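Local coordinates for periplasmic branched-chain amino acid-binding protein (Burkholderia mallei, PDB 3I09) that probably captures branched-chain amino acids or similar small carboxylates in the periplasm for an ABC transporter, and holds acetoacetic acid in this crystal, at residues S14-D19 and G205-N210; A148-G153 and H177-S182; L230-D235 and P276-A281. All coordinates share one frame; numbering follows the deposited sequence.

Interaction 1. Residues S14-D19 and G205-N210; sequences SGLYAD and GGDTVN
Leu16 meets the first turn of helix 205-217 with both its carbonyl and its side chain. Its O accepts a hydrogen bond from Gly206 N at 3.1 Å, moderately bent (152° at the hydrogen), with the donor tilted out of the carbonyl plane. The CA atoms of Leu16 and Gly206 come within 4.7 Å of each other because Gly205 and Gly206 have no side chains to hold the loop off. A type I turn from Gly15 to Ala18 puts Leu16 and Tyr17 at its two corners.

Leu16 CG takes the crowded position between the backbone N and the carbonyl carbon (chi1 77°), which leaves it 3.6 Å above the centre of the Tyr17 ring. From there CD1 reaches Asp207, touching OD2 at 3.5 Å as the two side chains cross obliquely. The leucine therefore links the aromatic face to the carboxylate. Tyr17 turns its ring edge to Gly205, whose N lies in the ring plane, 3.8 Å from CE1. A water joins the polar ends, 2.8 Å from Tyr17 OH and donating to Asp207 OD2 at 2.8 Å. Tyr17 OH is also hydrogen-bonded to Tyr150 OH, and Asp207 OD2 to Ser180 N, so each polar end has a second partner besides the water.

Tyr17 lines the acetoacetic acid pocket. Its loop follows strand 5-11 of the six-stranded sheet and leads into helix 22-36, whereas helix 205-217 follows strand 198-202 of the four-stranded parallel sheet; the contact bridges the two lobes, consistent with a closed cleft.

Interaction 2. Residues A148-G153 and H177-S182; sequences ADYAFG and HPLSAS. With AAE (acetoacetic acid), chain C.
His177 lays one face of its imidazole over Ala148, whose CA sits 3.8 Å from the ring centroid and 19° off the normal, a CH-pi contact displaced toward the rim. Ala148 CB adds a touch on His177 CE1, also at 3.8 Å. The ring is fixed by ND1, which donates to Pro178 O at 2.8 Å; that oxygen lies near the ring plane, while ND1 stands well above the carbonyl plane. NE2 is hydrogen-bonded to Asn203 ND2, and Phe184 meets the ring edge-to-face.

Ala148 and His177 form a parallel bridge at the ends of strands 142-148 and 170-177, neighbours joined through helix 151-166 in a beta-alpha-beta crossover. Just beyond, Asp149 N donates to His177 O at 2.8 Å, nearly along the C=O axis, and an inverse gamma turn centred on Asp149 leads to Tyr150, the N-cap of that helix.

In Leu179, CG stands anti to the backbone N (chi1 179°), and chi2 of 62° then directs CD1 obliquely to Tyr150 CE1 at 3.7 Å. A water accepts from Leu179 N and donates to Asp149 O. Tyr150 OH donates to acetoacetic acid O3 at 2.6 Å, and C4 of the ligand lies over the centre of the Phe152 ring, 3.6 Å above its plane.

Interaction 3. Residues L230-D235 and P276-A281; sequences LMFIND and PSSLQA. With EDO (1,2-ethanediol), chain G.
Ser277 OG is gripped by three groups: it accepts from Gln280 N at 3.3 Å, weakly from Leu279 N at 3.1 Å, and is hydrogen-bonded to Ile20 O. The first of these bonds is answered by Gln280, whose OE1 takes Ser277 N at 2.9 Å in an almost straight bond (173°), completing a capping box at the start of helix 278-297. Gln280 OE1 also accepts from a water, at 2.7 Å, that in turn accepts from Asn234 ND2. The other end of this amide, Asn234 OD1, packs on Ser277 CB at 3.5 Å; it is buried and has no polar partner in the model. Beside it, Ile233 CG2 rests on Ser277 CA and Pro276 O.

Apolar contact is concentrated on Phe232. CG stands anti to its own carbonyl carbon (chi1 -66°), and the ring it carries meets Leu279, the two side chains crossing at about a right angle. Leu279 CD1 sits over the ring face, 4.1 Å from the centroid, as a CH-pi contact, while Leu279 CG presses on Phe232 CE1 at 3.5 Å. Ser278 OG, hydrogen-bonded to Asp251, lies in the ring plane at its edge.

No direct hydrogen bond joins the segments. Instead a second water accepts from both Ile233 N and Ser278 N, amides of the first turns of two helices. The side chain of Phe232, the N-cap residue of helix 233-239, comes within about 4 Å of acetoacetic acid (nearest atoms), so this water-bridged meeting of helix N termini borders the ligand cleft of a type I periplasmic binding protein.

From the N terminus, the loop after strand 5-11 opens interaction 1, which closes only at helix 205-217. Nested inside this long loop, interaction 2 closes the short crossover from strand 142-148 to strand 170-177. Interaction 3 follows in series, closing the loop from the start of helix 233-239 to that of helix 278-297. None of the three loops cross. Interactions 1 and 2 adjoin directly: Asp207 also packs on His177. Asp19 O accepts from Gln280 NE2, connecting 14-19 to interaction 3, and Phe152 packs on Leu230 between interactions 2 and 3. Together the contacts connect both lobes around the acetoacetic acid site.

Interaction 1. Residues S14-D19 and G205-N210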
loop_
_atom_site.group_PDB
_atom_site.type_symbol
_atom_site.label_atom_id
_atom_site.label_comp_id
_atom_site.label_asym_id
_atom_site.label_seq_id
_atom_site.Cartn_x
_atom_site.Cartn_y
_atom_site.Cartn_z
ATOM N N SER A 14 -7.603 -0.062 14.449
ATOM C CA SER A 14 -8.377 0.895 15.244
ATOM C C SER A 14 -8.267 2.376 14.886
ATOM O O SER A 14 -9.105 3.158 15.320
ATOM C CB SER A 14 -8.055 0.715 16.743
ATOM O OG SER A 14 -6.662 0.742 17.038
ATOM N N GLY A 15 -7.260 2.780 14.124
ATOM C CA GLY A 15 -7.008 4.195 13.840
ATOM C C GLY A 15 -7.289 4.587 12.385
ATOM O O GLY A 15 -8.191 4.025 11.730
ATOM N N LEU A 16 -6.517 5.542 11.888
ATOM C CA LEU A 16 -6.815 6.219 10.628
ATOM C C LEU A 16 -6.667 5.304 9.383
ATOM O O LEU A 16 -7.074 5.698 8.291
ATOM C CB LEU A 16 -5.945 7.443 10.456
ATOM C CG LEU A 16 -4.481 7.258 10.022
ATOM C CD1 LEU A 16 -3.878 8.619 9.712
ATOM C CD2 LEU A 16 -3.624 6.538 11.088
ATOM N N TYR A 17 -6.057 4.128 9.538
ATOM C CA TYR A 17 -5.898 3.170 8.422
ATOM C C TYR A 17 -6.790 1.919 8.526
ATOM O O TYR A 17 -6.688 1.013 7.689
ATOM C CB TYR A 17 -4.423 2.746 8.287
ATOM C CG TYR A 17 -3.479 3.901 8.046
ATOM C CD1 TYR A 17 -3.797 4.899 7.173
ATOM C CD2 TYR A 17 -2.221 3.965 8.695
ATOM C CE1 TYR A 17 -2.913 5.955 6.920
ATOM C CE2 TYR A 17 -1.344 5.012 8.470
ATOM C CZ TYR A 17 -1.693 6.007 7.569
ATOM O OH TYR A 17 -0.850 7.063 7.305
ATOM N N ALA A 18 -7.700 1.889 9.495
ATOM C CA ALA A 18 -8.493 0.676 9.754
ATOM C C ALA A 18 -9.425 0.340 8.585
ATOM O O ALA A 18 -9.565 -0.829 8.234
ATOM C CB ALA A 18 -9.317 0.818 11.062
ATOM N N ASP A 19 -10.021 1.351 7.965
ATOM C CA ASP A 19 -11.030 1.095 6.924
ATOM C C ASP A 19 -10.402 0.551 5.679
ATOM O O ASP A 19 -10.987 -0.290 5.018
ATOM C CB ASP A 19 -11.816 2.365 6.557
ATOM C CG ASP A 19 -12.740 2.830 7.639
ATOM O OD1 ASP A 19 -13.213 2.004 8.446
ATOM O OD2 ASP A 19 -13.009 4.052 7.658
ATOM N N GLY A 205 -4.837 7.724 4.124
ATOM C CA GLY A 205 -5.959 7.379 4.959
ATOM C C GLY A 205 -6.702 8.561 5.548
ATOM O O GLY A 205 -7.007 9.536 4.856
ATOM N N GLY A 206 -6.988 8.490 6.853
ATOM C CA GLY A 206 -7.722 9.565 7.523
ATOM C C GLY A 206 -7.053 10.929 7.403
ATOM O O GLY A 206 -7.753 11.955 7.388
ATOM N N ASP A 207 -5.715 10.950 7.282
ATOM C CA ASP A 207 -4.980 12.228 7.095
ATOM C C ASP A 207 -5.303 12.838 5.733
ATOM O O ASP A 207 -5.539 14.036 5.619
ATOM C CB ASP A 207 -3.438 12.052 7.250
ATOM C CG ASP A 207 -2.965 12.052 8.717
ATOM O OD1 ASP A 207 -3.646 12.691 9.576
ATOM O OD2 ASP A 207 -1.912 11.397 9.005
ATOM N N THR A 208 -5.305 12.013 4.689
ATOM C CA THR A 208 -5.636 12.468 3.366
ATOM C C THR A 208 -7.090 12.992 3.346
ATOM O O THR A 208 -7.379 14.048 2.770
ATOM C CB THR A 208 -5.459 11.343 2.337
ATOM O OG1 THR A 208 -4.107 10.869 2.394
ATOM C CG2 THR A 208 -5.758 11.825 0.914
ATOM N N VAL A 209 -7.979 12.253 3.974
ATOM C CA VAL A 209 -9.383 12.634 4.009
ATOM C C VAL A 209 -9.557 13.956 4.710
ATOM O O VAL A 209 -10.185 14.893 4.167
ATOM C CB VAL A 209 -10.242 11.520 4.642
ATOM C CG1 VAL A 209 -11.657 12.036 5.028
ATOM C CG2 VAL A 209 -10.320 10.321 3.663
ATOM N N ASN A 210 -8.982 14.055 5.904
ATOM C CA ASN A 210 -9.121 15.275 6.709
ATOM C C ASN A 210 -8.447 16.477 6.066
ATOM O O ASN A 210 -8.992 17.586 6.141
ATOM C CB ASN A 210 -8.636 15.054 8.139
ATOM C CG ASN A 210 -9.590 14.175 8.937
ATOM O OD1 ASN A 210 -10.823 14.172 8.678
ATOM N ND2 ASN A 210 -9.059 13.455 9.916
HETATM O O HOH W 1 -0.765 9.875 6.952
#

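Interaction 2. Residues A148-G153 and H177-S182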
loop_
_atom_site.group_PDB
_atom_site.type_symbol
_atom_site.label_atom_id
_atom_site.label_comp_id
_atom_site.label_asym_id
_atom_site.label_seq_id
_atom_site.Cartn_x
_atom_site.Cartn_y
_atom_site.Cartn_z
ATOM N N ALA A 148 3.171 13.758 6.102
ATOM C CA ALA A 148 3.034 13.071 7.384
ATOM C C ALA A 148 4.431 12.823 7.969
ATOM O O ALA A 148 5.321 12.292 7.299
ATOM C CB ALA A 148 2.283 11.743 7.244
ATOM N N ASP A 149 4.582 13.166 9.239
ATOM C CA ASP A 149 5.882 13.161 9.918
ATOM C C ASP A 149 6.289 11.800 10.432
ATOM O O ASP A 149 6.340 11.580 11.644
ATOM C CB ASP A 149 5.864 14.190 11.075
ATOM C CG ASP A 149 7.262 14.448 11.672
ATOM O OD1 ASP A 149 8.291 14.098 11.032
ATOM O OD2 ASP A 149 7.322 15.018 12.807
ATOM N N TYR A 150 6.551 10.883 9.509
ATOM C CA TYR A 150 7.075 9.555 9.827
ATOM C C TYR A 150 7.568 8.933 8.527
ATOM O O TYR A 150 7.546 9.586 7.494
ATOM C CB TYR A 150 6.044 8.655 10.541
ATOM C CG TYR A 150 4.939 8.101 9.689
ATOM C CD1 TYR A 150 4.014 8.939 9.079
ATOM C CD2 TYR A 150 4.760 6.720 9.566
ATOM C CE1 TYR A 150 2.953 8.408 8.304
ATOM C CE2 TYR A 150 3.728 6.197 8.811
ATOM C CZ TYR A 150 2.813 7.033 8.204
ATOM O OH TYR A 150 1.781 6.480 7.459
ATOM N N ALA A 151 8.053 7.696 8.594
ATOM C CA ALA A 151 8.764 7.070 7.477
ATOM C C ALA A 151 8.012 7.117 6.160
ATOM O O ALA A 151 8.617 7.324 5.114
ATOM C CB ALA A 151 9.099 5.608 7.799
ATOM N N PHE A 152 6.698 6.913 6.199
ATOM C CA PHE A 152 5.923 6.941 4.968
ATOM C C PHE A 152 5.914 8.304 4.288
ATOM O O PHE A 152 6.181 8.398 3.097
ATOM C CB PHE A 152 4.469 6.495 5.208
ATOM C CG PHE A 152 3.588 6.704 4.034
ATOM C CD1 PHE A 152 3.725 5.904 2.900
ATOM C CD2 PHE A 152 2.641 7.728 4.030
ATOM C CE1 PHE A 152 2.915 6.097 1.801
ATOM C CE2 PHE A 152 1.846 7.951 2.918
ATOM C CZ PHE A 152 1.968 7.121 1.797
ATOM N N GLY A 153 5.557 9.353 5.035
ATOM C CA GLY A 153 5.521 10.694 4.469
ATOM C C GLY A 153 6.854 11.096 3.895
ATOM O O GLY A 153 6.933 11.621 2.773
ATOM N N HIS A 177 3.194 17.359 9.269
ATOM C CA HIS A 177 2.130 17.244 10.219
ATOM C C HIS A 177 2.283 15.921 10.942
ATOM O O HIS A 177 2.784 14.979 10.363
ATOM C CB HIS A 177 0.759 17.362 9.556
ATOM C CG HIS A 177 0.396 16.221 8.625
ATOM N ND1 HIS A 177 -0.158 15.049 9.077
ATOM C CD2 HIS A 177 0.468 16.114 7.274
ATOM C CE1 HIS A 177 -0.400 14.252 8.038
ATOM N NE2 HIS A 177 -0.046 14.887 6.931
ATOM N N PRO A 178 1.835 15.852 12.201
ATOM C CA PRO A 178 1.841 14.593 12.901
ATOM C C PRO A 178 0.886 13.588 12.257
ATOM O O PRO A 178 -0.136 13.971 11.682
ATOM C CB PRO A 178 1.360 14.968 14.313
ATOM C CG PRO A 178 0.564 16.229 14.132
ATOM C CD PRO A 178 1.261 16.937 13.016
ATOM N N LEU A 179 1.217 12.313 12.389
ATOM C CA LEU A 179 0.333 11.231 11.949
ATOM C C LEU A 179 -0.990 11.387 12.669
ATOM O O LEU A 179 -1.028 11.634 13.877
ATOM C CB LEU A 179 0.965 9.862 12.221
ATOM C CG LEU A 179 0.125 8.633 11.833
ATOM C CD1 LEU A 179 -0.103 8.662 10.340
ATOM C CD2 LEU A 179 0.741 7.282 12.285
ATOM N N SER A 180 -2.078 11.297 11.917
ATOM C CA SER A 180 -3.422 11.450 12.447
ATOM C C SER A 180 -3.644 12.834 13.100
ATOM O O SER A 180 -4.174 12.931 14.230
ATOM C CB SER A 180 -3.712 10.323 13.435
ATOM O OG SER A 180 -5.088 10.042 13.459
ATOM N N ALA A 181 -3.223 13.879 12.399
ATOM C CA ALA A 181 -3.383 15.273 12.855
ATOM C C ALA A 181 -4.846 15.668 13.079
ATOM O O ALA A 181 -5.747 15.300 12.284
ATOM C CB ALA A 181 -2.731 16.241 11.855
ATOM N N SER A 182 -5.104 16.438 14.137
ATOM C CA SER A 182 -6.480 16.806 14.436
ATOM C C SER A 182 -6.824 18.178 13.878
ATOM O O SER A 182 -7.971 18.594 13.970
ATOM C CB SER A 182 -6.738 16.772 15.933
ATOM O OG SER A 182 -5.999 17.791 16.544
HETATM O O1 AAE C . 3.023 3.183 4.468
HETATM C C2 AAE C . 2.187 3.840 5.114
HETATM O O3 AAE C . 2.409 4.254 6.273
HETATM C C4 AAE C . 0.875 4.197 4.437
HETATM C C5 AAE C . -0.187 3.173 4.723
HETATM O O8 AAE C . 0.094 2.065 5.241
HETATM C C9 AAE C . -1.553 3.504 4.197
HETATM O O HOH W 2 3.809 11.866 13.526
#

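Interaction 3. Residues L230-D235 and P276-A281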
loop_
_atom_site.group_PDB
_atom_site.type_symbol
_atom_site.label_atom_id
_atom_site.label_comp_id
_atom_site.label_asym_id
_atom_site.label_seq_id
_atom_site.Cartn_x
_atom_site.Cartn_y
_atom_site.Cartn_z
ATOM N N LEU A 230 -1.540 9.281 -2.263
ATOM C CA LEU A 230 -2.039 7.938 -1.916
ATOM C C LEU A 230 -3.499 8.039 -1.467
ATOM O O LEU A 230 -3.820 8.704 -0.477
ATOM C CB LEU A 230 -1.204 7.247 -0.850
ATOM C CG LEU A 230 -1.612 5.814 -0.547
ATOM C CD1 LEU A 230 -1.680 4.907 -1.837
ATOM C CD2 LEU A 230 -0.677 5.212 0.569
HETATM N N MSE A 231 -4.392 7.441 -2.248
HETATM C CA MSE A 231 -5.841 7.514 -1.987
HETATM C C MSE A 231 -6.414 6.130 -2.324
HETATM O O MSE A 231 -6.153 5.613 -3.393
HETATM C CB MSE A 231 -6.460 8.606 -2.885
HETATM C CG MSE A 231 -7.988 8.674 -2.964
HETATM SE SE MSE A 231 -8.584 10.424 -3.610
HETATM C CE MSE A 231 -7.765 11.483 -2.216
ATOM N N PHE A 232 -7.135 5.529 -1.397
ATOM C CA PHE A 232 -7.762 4.249 -1.598
ATOM C C PHE A 232 -9.265 4.465 -1.803
ATOM O O PHE A 232 -9.793 5.544 -1.550
ATOM C CB PHE A 232 -7.511 3.345 -0.369
ATOM C CG PHE A 232 -6.079 2.987 -0.185
ATOM C CD1 PHE A 232 -5.512 1.957 -0.915
ATOM C CD2 PHE A 232 -5.272 3.743 0.665
ATOM C CE1 PHE A 232 -4.149 1.629 -0.750
ATOM C CE2 PHE A 232 -3.917 3.411 0.826
ATOM C CZ PHE A 232 -3.368 2.384 0.110
ATOM N N ILE A 233 -9.968 3.416 -2.190
ATOM C CA ILE A 233 -11.391 3.546 -2.502
ATOM C C ILE A 233 -12.190 4.036 -1.287
ATOM O O ILE A 233 -13.127 4.800 -1.446
ATOM C CB ILE A 233 -11.966 2.221 -3.098
ATOM C CG1 ILE A 233 -13.256 2.506 -3.851
ATOM C CG2 ILE A 233 -12.187 1.119 -2.003
ATOM C CD1 ILE A 233 -13.887 1.265 -4.450
ATOM N N ASN A 234 -11.769 3.675 -0.079
ATOM C CA ASN A 234 -12.490 4.070 1.141
ATOM C C ASN A 234 -12.360 5.569 1.419
ATOM O O ASN A 234 -13.247 6.198 2.030
ATOM C CB ASN A 234 -11.973 3.295 2.359
ATOM C CG ASN A 234 -11.874 1.820 2.099
ATOM O OD1 ASN A 234 -10.924 1.367 1.407
ATOM N ND2 ASN A 234 -12.878 1.060 2.563
ATOM N N ASP A 235 -11.235 6.133 0.979
ATOM C CA ASP A 235 -10.993 7.557 1.132
ATOM C C ASP A 235 -11.943 8.340 0.210
ATOM O O ASP A 235 -12.554 9.338 0.599
ATOM C CB ASP A 235 -9.522 7.876 0.823
ATOM C CG ASP A 235 -8.515 7.079 1.680
ATOM O OD1 ASP A 235 -8.736 6.917 2.901
ATOM O OD2 ASP A 235 -7.447 6.652 1.132
ATOM N N PRO A 276 -14.005 -3.954 -1.573
ATOM C CA PRO A 276 -12.654 -4.020 -1.030
ATOM C C PRO A 276 -11.736 -2.977 -1.650
ATOM O O PRO A 276 -11.848 -2.621 -2.821
ATOM C CB PRO A 276 -12.176 -5.431 -1.415
ATOM C CG PRO A 276 -12.947 -5.722 -2.693
ATOM C CD PRO A 276 -14.303 -5.104 -2.450
ATOM N N SER A 277 -10.782 -2.517 -0.856
ATOM C CA SER A 277 -9.676 -1.721 -1.353
ATOM C C SER A 277 -8.623 -2.623 -2.003
ATOM O O SER A 277 -8.642 -3.862 -1.855
ATOM C CB SER A 277 -8.961 -0.976 -0.217
ATOM O OG SER A 277 -8.176 -1.868 0.602
ATOM N N SER A 278 -7.677 -1.998 -2.678
ATOM C CA SER A 278 -6.552 -2.724 -3.261
ATOM C C SER A 278 -5.693 -3.474 -2.180
ATOM O O SER A 278 -5.108 -4.516 -2.470
ATOM C CB SER A 278 -5.676 -1.775 -4.086
ATOM O OG SER A 278 -5.116 -0.750 -3.269
ATOM N N LEU A 279 -5.662 -2.963 -0.946
ATOM C CA LEU A 279 -4.941 -3.641 0.128
ATOM C C LEU A 279 -5.615 -4.925 0.553
ATOM O O LEU A 279 -4.966 -5.922 0.793
ATOM C CB LEU A 279 -4.741 -2.699 1.330
ATOM C CG LEU A 279 -4.107 -1.354 1.046
ATOM C CD1 LEU A 279 -3.938 -0.605 2.353
ATOM C CD2 LEU A 279 -2.745 -1.478 0.307
ATOM N N GLN A 280 -6.940 -4.886 0.702
ATOM C CA GLN A 280 -7.703 -6.046 1.094
ATOM C C GLN A 280 -7.628 -7.157 0.034
ATOM O O GLN A 280 -7.409 -8.333 0.367
ATOM C CB GLN A 280 -9.139 -5.612 1.441
ATOM C CG GLN A 280 -9.160 -4.818 2.771
ATOM C CD GLN A 280 -10.186 -3.715 2.891
ATOM O OE1 GLN A 280 -10.876 -3.340 1.926
ATOM N NE2 GLN A 280 -10.303 -3.175 4.116
ATOM N N ALA A 281 -7.722 -6.768 -1.236
ATOM C CA ALA A 281 -7.439 -7.682 -2.372
ATOM C C ALA A 281 -6.043 -8.279 -2.333
ATOM O O ALA A 281 -5.844 -9.511 -2.430
ATOM C CB ALA A 281 -7.675 -6.939 -3.737
HETATM C C1 EDO G . -10.959 6.339 4.831
HETATM O O1 EDO G . -9.686 5.701 4.797
HETATM C C2 EDO G . -11.290 6.660 6.276
HETATM O O2 EDO G . -11.249 8.072 6.561
HETATM O O HOH W 3 -8.197 1.045 -3.254
HETATM O O HOH W 4 -13.115 -1.760 1.960
#